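Side-chain contact in glucose-6-phosphate 1-dehydrogenase (Kluyveromyces lactis, PDB 7E6I), which probably catalyses the rate-limiting first step of the oxidative pentose-phosphate pathway, oxidising glucose 6-phosphate to 6-phosphogluconolactone while reducing NADP(+) to NADPH: residues 366-371 / 376-381. Residues are numbered along the deposited sequence; the frame is centred on the assembly and turned at random.
Sequences NELVIR and EAIYLK
Val-369 and Tyr-379 face each other as a hydrogen-bonded pair in an antiparallel beta hairpin, strands 367-373 and 377-385 of the large mixed sheet of the C-terminal domain, and illustrate how a hairpin gives its two faces different work. Val-369 N reaches Tyr-379 O, and Tyr-379 N returns a bond of 2.8 Å to Val-369 O. On the face these two side chains share, Val-369 CG1 lies at the edge of the tyrosine ring, near its plane, 4.1 Å from CD2. The same face carries Glu-367, Arg-371 and Lys-381; Arg-371, Tyr-379 and Lys-381, with Leu-380 on the opposite face, probably contribute to a second NADP(+) site. The other face is apolar: with CG anti to the backbone N (chi1 169°), Leu-368 sends CD1 across the strand gap to within 3.6 Å of Ile-378 CG2, while helix 193-198 packs against Ile-370 and Ile-378.

Lys-381 can be followed outward. Its CB rests 3.8 Å from Glu-367 CB; CG, CD and CE then run on almost straight until a bend at chi4 sets NZ 4.3 Å from Glu-367 OE1, too far for a salt bridge. The carboxylate is held instead by a salt bridge from Arg-349 and by hydrogen bonds with Gln-351 and Tyr-480.

Just before strand 367-373 begins, Asn-366 adds a side-chain bond: ND2 meets Lys-381 O at 3.0 Å, with an N-H...O angle of 175°. Replacing it with an alanine would probably leave the Lys-381 carbonyl without this amide donor and the start of the strand less firmly tied. ND2 lies on a lone pair of the oxygen, which itself lies in the plane of the Asn-366 amide.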
ATOM      1  N   ASN A 366      -6.456  23.493 -16.325  1.00 22.48           N
ATOM      2  CA  ASN A 366      -6.429  22.060 -16.549  1.00 23.34           C
ATOM      3  C   ASN A 366      -6.194  21.323 -15.246  1.00 23.14           C
ATOM      4  O   ASN A 366      -5.564  21.828 -14.314  1.00 21.71           O
ATOM      5  CB  ASN A 366      -5.338  21.676 -17.534  1.00 23.53           C
ATOM      6  CG  ASN A 366      -5.540  22.318 -18.851  1.00 25.23           C
ATOM      7  OD1 ASN A 366      -4.794  23.212 -19.241  1.00 27.69           O
ATOM      8  ND2 ASN A 366      -6.588  21.902 -19.544  1.00 25.86           N
ATOM      9  N   GLU A 367      -6.672  20.092 -15.216  1.00 24.98           N
ATOM     10  CA  GLU A 367      -6.720  19.310 -14.003  1.00 23.83           C
ATOM     11  C   GLU A 367      -6.649  17.855 -14.414  1.00 22.56           C
ATOM     12  O   GLU A 367      -7.209  17.469 -15.440  1.00 24.08           O
ATOM     13  CB  GLU A 367      -8.004  19.617 -13.231  1.00 22.69           C
ATOM     14  CG  GLU A 367      -7.877  19.516 -11.745  1.00 28.04           C
ATOM     15  CD  GLU A 367      -8.976  20.291 -11.006  1.00 32.36           C
ATOM     16  OE1 GLU A 367      -9.132  21.533 -11.199  1.00 32.52           O
ATOM     17  OE2 GLU A 367      -9.685  19.638 -10.221  1.00 33.68           O
ATOM     18  N   LEU A 368      -5.933  17.059 -13.630  1.00 23.29           N
ATOM     19  CA  LEU A 368      -5.796  15.635 -13.877  1.00 23.23           C
ATOM     20  C   LEU A 368      -6.189  14.909 -12.607  1.00 23.26           C
ATOM     21  O   LEU A 368      -5.647  15.204 -11.538  1.00 23.35           O
ATOM     22  CB  LEU A 368      -4.361  15.266 -14.274  1.00 23.62           C
ATOM     23  CG  LEU A 368      -4.035  13.764 -14.292  1.00 25.66           C
ATOM     24  CD1 LEU A 368      -4.828  13.084 -15.380  1.00 25.01           C
ATOM     25  CD2 LEU A 368      -2.521  13.515 -14.470  1.00 23.52           C
ATOM     26  N   VAL A 369      -7.122  13.965 -12.727  1.00 22.53           N
ATOM     27  CA  VAL A 369      -7.565  13.131 -11.620  1.00 22.01           C
ATOM     28  C   VAL A 369      -7.300  11.675 -11.977  1.00 25.46           C
ATOM     29  O   VAL A 369      -7.694  11.212 -13.053  1.00 27.99           O
ATOM     30  CB  VAL A 369      -9.053  13.350 -11.301  1.00 28.87           C
ATOM     31  CG1 VAL A 369      -9.535  12.309 -10.294  1.00 27.04           C
ATOM     32  CG2 VAL A 369      -9.289  14.768 -10.775  1.00 23.00           C
ATOM     33  N   ILE A 370      -6.631  10.962 -11.083  1.00 24.26           N
ATOM     34  CA  ILE A 370      -6.370   9.534 -11.229  1.00 26.45           C
ATOM     35  C   ILE A 370      -7.088   8.829 -10.084  1.00 28.28           C
ATOM     36  O   ILE A 370      -6.693   8.978  -8.922  1.00 26.52           O
ATOM     37  CB  ILE A 370      -4.864   9.228 -11.210  1.00 25.33           C
ATOM     38  CG1 ILE A 370      -4.150  10.066 -12.270  1.00 24.73           C
ATOM     39  CG2 ILE A 370      -4.598   7.742 -11.408  1.00 22.24           C
ATOM     40  CD1 ILE A 370      -2.688  10.177 -12.032  1.00 25.12           C
ATOM     41  N   ARG A 371      -8.159   8.090 -10.386  1.00 29.27           N
ATOM     42  CA  ARG A 371      -8.846   7.318  -9.357  1.00 29.73           C
ATOM     43  C   ARG A 371      -8.179   5.959  -9.215  1.00 28.80           C
ATOM     44  O   ARG A 371      -8.166   5.166 -10.160  1.00 29.16           O
ATOM     45  CB  ARG A 371     -10.335   7.121  -9.638  1.00 33.64           C
ATOM     46  CG  ARG A 371     -11.088   6.754  -8.339  1.00 37.21           C
ATOM     47  CD  ARG A 371     -12.571   6.891  -8.446  1.00 43.27           C
ATOM     48  NE  ARG A 371     -13.046   8.072  -7.741  1.00 45.16           N
ATOM     49  CZ  ARG A 371     -14.208   8.657  -8.012  1.00 55.75           C
ATOM     50  NH1 ARG A 371     -14.978   8.148  -8.969  1.00 56.64           N
ATOM     51  NH2 ARG A 371     -14.602   9.750  -7.348  1.00 56.96           N
ATOM     52  N   GLU A 376     -11.169   2.468 -11.016  1.00 41.62           N
ATOM     53  CA  GLU A 376      -9.939   2.787 -11.745  1.00 42.68           C
ATOM     54  C   GLU A 376     -10.198   3.622 -12.994  1.00 43.73           C
ATOM     55  O   GLU A 376     -10.820   3.138 -13.947  1.00 49.51           O
ATOM     56  CB  GLU A 376      -9.215   1.506 -12.170  1.00 44.98           C
ATOM     57  CG  GLU A 376      -8.655   0.684 -11.052  1.00 41.72           C
ATOM     58  CD  GLU A 376      -9.479  -0.557 -10.808  1.00 52.74           C
ATOM     59  OE1 GLU A 376     -10.731  -0.455 -10.776  1.00 56.49           O
ATOM     60  OE2 GLU A 376      -8.870  -1.643 -10.656  1.00 61.78           O
ATOM     61  N   ALA A 377      -9.731   4.870 -13.001  1.00 36.48           N
ATOM     62  CA  ALA A 377     -10.000   5.765 -14.117  1.00 39.21           C
ATOM     63  C   ALA A 377      -9.012   6.921 -14.100  1.00 37.95           C
ATOM     64  O   ALA A 377      -8.374   7.209 -13.082  1.00 32.71           O
ATOM     65  CB  ALA A 377     -11.433   6.299 -14.072  1.00 41.29           C
ATOM     66  N   ILE A 378      -8.903   7.583 -15.251  1.00 38.31           N
ATOM     67  CA  ILE A 378      -8.164   8.830 -15.381  1.00 34.74           C
ATOM     68  C   ILE A 378      -9.075   9.853 -16.043  1.00 34.11           C
ATOM     69  O   ILE A 378      -9.729   9.543 -17.042  1.00 38.22           O
ATOM     70  CB  ILE A 378      -6.870   8.631 -16.187  1.00 34.73           C
ATOM     71  CG1 ILE A 378      -5.911   7.742 -15.399  1.00 36.19           C
ATOM     72  CG2 ILE A 378      -6.230   9.965 -16.507  1.00 31.43           C
ATOM     73  CD1 ILE A 378      -4.886   7.056 -16.262  1.00 45.60           C
ATOM     74  N   TYR A 379      -9.142  11.057 -15.476  1.00 29.06           N
ATOM     75  CA  TYR A 379      -9.962  12.136 -16.017  1.00 31.07           C
ATOM     76  C   TYR A 379      -9.099  13.367 -16.239  1.00 30.14           C
ATOM     77  O   TYR A 379      -8.256  13.701 -15.400  1.00 28.09           O
ATOM     78  CB  TYR A 379     -11.121  12.508 -15.081  1.00 34.11           C
ATOM     79  CG  TYR A 379     -11.941  11.337 -14.626  1.00 38.56           C
ATOM     80  CD1 TYR A 379     -12.881  10.766 -15.469  1.00 44.17           C
ATOM     81  CD2 TYR A 379     -11.767  10.786 -13.362  1.00 35.53           C
ATOM     82  CE1 TYR A 379     -13.642   9.681 -15.068  1.00 46.30           C
ATOM     83  CE2 TYR A 379     -12.506   9.695 -12.959  1.00 38.02           C
ATOM     84  CZ  TYR A 379     -13.448   9.149 -13.816  1.00 45.59           C
ATOM     85  OH  TYR A 379     -14.211   8.064 -13.443  1.00 46.27           O
ATOM     86  N   LEU A 380      -9.315  14.044 -17.363  1.00 27.85           N
ATOM     87  CA  LEU A 380      -8.599  15.272 -17.687  1.00 27.91           C
ATOM     88  C   LEU A 380      -9.616  16.368 -17.950  1.00 31.25           C
ATOM     89  O   LEU A 380     -10.479  16.226 -18.823  1.00 31.25           O
ATOM     90  CB  LEU A 380      -7.696  15.095 -18.905  1.00 29.41           C
ATOM     91  CG  LEU A 380      -6.527  14.108 -18.817  1.00 31.24           C
ATOM     92  CD1 LEU A 380      -7.030  12.729 -19.106  1.00 33.81           C
ATOM     93  CD2 LEU A 380      -5.409  14.459 -19.804  1.00 31.09           C
ATOM     94  N   LYS A 381      -9.520  17.447 -17.190  1.00 27.50           N
ATOM     95  CA  LYS A 381     -10.307  18.631 -17.463  1.00 26.30           C
ATOM     96  C   LYS A 381      -9.604  19.413 -18.566  1.00 28.62           C
ATOM     97  O   LYS A 381      -8.443  19.814 -18.405  1.00 25.03           O
ATOM     98  CB  LYS A 381     -10.452  19.450 -16.187  1.00 23.43           C
ATOM     99  CG  LYS A 381     -11.446  20.576 -16.293  1.00 24.93           C
ATOM    100  CD  LYS A 381     -11.898  20.998 -14.936  1.00 25.94           C
ATOM    101  CE  LYS A 381     -12.514  22.352 -14.971  1.00 29.24           C
ATOM    102  NZ  LYS A 381     -12.267  23.015 -13.680  1.00 34.66           N
TER
HETATM  103  O   HOH W   1     -10.136  24.124 -12.948  1.00 50.83           O